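Local coordinates for protein chitin binding domain (PDB 3UAM) that probably binds chitin or a related polysaccharide and may cleave it oxidatively, as members of the AA10 lytic polysaccharide monooxygenase family do, at residues 116-120 / 175-179. Sequence-based numbering, arbitrary orientation.
Sequences ISWSY and PQGET
Tyr-120 reaches across to Thr-179 and ends in a short hydrogen bond, OH to OG1 at 2.6 Å. Its CB starts the side chain toward 175-179, and with CG anti to the carbonyl carbon (chi1 -50°) the ring runs back alongside its own strand. CD2 and CE2 then pass Gly-177 O, which lies at the ring edge with CE2 3.6 Å from that oxygen; CE2 also meets Pro-175 CB at 3.8 Å, the proline crossing the tyrosine at about a right angle. At the tip, the hydroxyl that bonds Thr-179 OG1, an atom near the ring plane, also bonds Trp-129 NE1 of strand 126-133. A tyrosine suits this place, having an apolar flank for the proline and a polar end for the threonine. The backbones meet as an antiparallel hydrogen-bonded pair, Trp-118 with Thr-179, where strand 179-184 starts as an outer strand of the three-stranded sheet in the immunoglobulin-like β-sandwich of the AA10 family. Trp-118 N gives a nearly straight bond to Thr-179 O (2.8 Å, 165°), whereas the return bond from Thr-179 N to Trp-118 O is more bent (137°). Glu-178 works differently: its extended side chain carries the carboxylate out beside the strand. The serines before and after Trp-118 each offer a short hydroxyl to a water that the glutamate also holds, OE1 accepting from the one at Ser-117 OG and OE2, at 2.7 Å, from the one at Ser-119 OG.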
# COMPACT_ATOMS: atom_id res chain seq x y z
N ILE A 116 4.46 -6.05 9.90
CA ILE A 116 4.42 -4.79 9.16
C ILE A 116 4.11 -3.65 10.12
O ILE A 116 3.17 -3.78 10.94
CB ILE A 116 3.29 -4.78 8.11
CG1 ILE A 116 3.33 -6.02 7.22
CG2 ILE A 116 3.33 -3.48 7.29
CD1 ILE A 116 4.58 -6.18 6.40
N SER A 117 4.90 -2.57 10.05
CA SER A 117 4.60 -1.38 10.83
C SER A 117 4.34 -0.18 9.92
O SER A 117 5.19 0.20 9.12
CB SER A 117 5.75 -1.04 11.78
OG SER A 117 5.91 -2.00 12.81
N TRP A 118 3.18 0.42 10.09
CA TRP A 118 2.85 1.75 9.54
C TRP A 118 3.10 2.85 10.53
O TRP A 118 2.81 2.69 11.72
CB TRP A 118 1.38 1.83 9.20
CG TRP A 118 0.97 1.01 8.02
CD1 TRP A 118 0.65 -0.34 7.99
CD2 TRP A 118 0.77 1.48 6.65
NE1 TRP A 118 0.29 -0.72 6.73
CE2 TRP A 118 0.36 0.33 5.88
CE3 TRP A 118 0.90 2.71 6.01
CZ2 TRP A 118 0.08 0.42 4.52
CZ3 TRP A 118 0.62 2.79 4.65
CH2 TRP A 118 0.23 1.67 3.93
N SER A 119 3.63 3.98 10.06
CA SER A 119 3.69 5.20 10.85
C SER A 119 3.00 6.31 10.07
O SER A 119 2.78 6.18 8.86
CB SER A 119 5.12 5.60 11.18
OG SER A 119 5.13 6.57 12.22
N TYR A 120 2.68 7.39 10.77
CA TYR A 120 1.77 8.40 10.27
C TYR A 120 2.16 9.77 10.80
O TYR A 120 2.93 9.91 11.75
CB TYR A 120 0.32 8.13 10.74
CG TYR A 120 -0.21 6.74 10.50
CD1 TYR A 120 -0.70 6.35 9.25
CD2 TYR A 120 -0.24 5.80 11.53
CE1 TYR A 120 -1.20 5.09 9.04
CE2 TYR A 120 -0.74 4.53 11.33
CZ TYR A 120 -1.22 4.17 10.08
OH TYR A 120 -1.73 2.92 9.89
N PRO A 175 -6.04 5.56 13.82
CA PRO A 175 -4.86 5.09 14.56
C PRO A 175 -4.36 6.13 15.56
O PRO A 175 -4.36 7.32 15.25
CB PRO A 175 -3.81 4.89 13.46
CG PRO A 175 -4.60 4.67 12.21
CD PRO A 175 -5.85 5.49 12.36
N GLN A 176 -3.99 5.67 16.75
CA GLN A 176 -3.43 6.53 17.79
C GLN A 176 -1.90 6.38 17.85
O GLN A 176 -1.21 7.03 18.66
CB GLN A 176 -4.07 6.17 19.15
N GLY A 177 -1.36 5.53 16.98
CA GLY A 177 0.07 5.29 16.93
C GLY A 177 0.37 4.41 15.74
O GLY A 177 -0.49 4.20 14.88
N GLU A 178 1.60 3.92 15.67
CA GLU A 178 1.97 2.96 14.65
C GLU A 178 0.96 1.81 14.59
O GLU A 178 0.53 1.29 15.63
CB GLU A 178 3.36 2.37 14.95
CG GLU A 178 4.52 3.32 14.61
CD GLU A 178 5.87 2.73 14.97
OE1 GLU A 178 5.94 1.50 15.26
OE2 GLU A 178 6.86 3.49 15.01
N THR A 179 0.60 1.42 13.38
CA THR A 179 -0.21 0.23 13.16
C THR A 179 0.72 -0.96 12.90
O THR A 179 1.53 -0.94 11.97
CB THR A 179 -1.15 0.39 11.96
OG1 THR A 179 -1.91 1.60 12.11
CG2 THR A 179 -2.08 -0.85 11.83
O HOH W 1 7.12 -1.18 14.79
O HOH W 2 6.78 6.06 14.19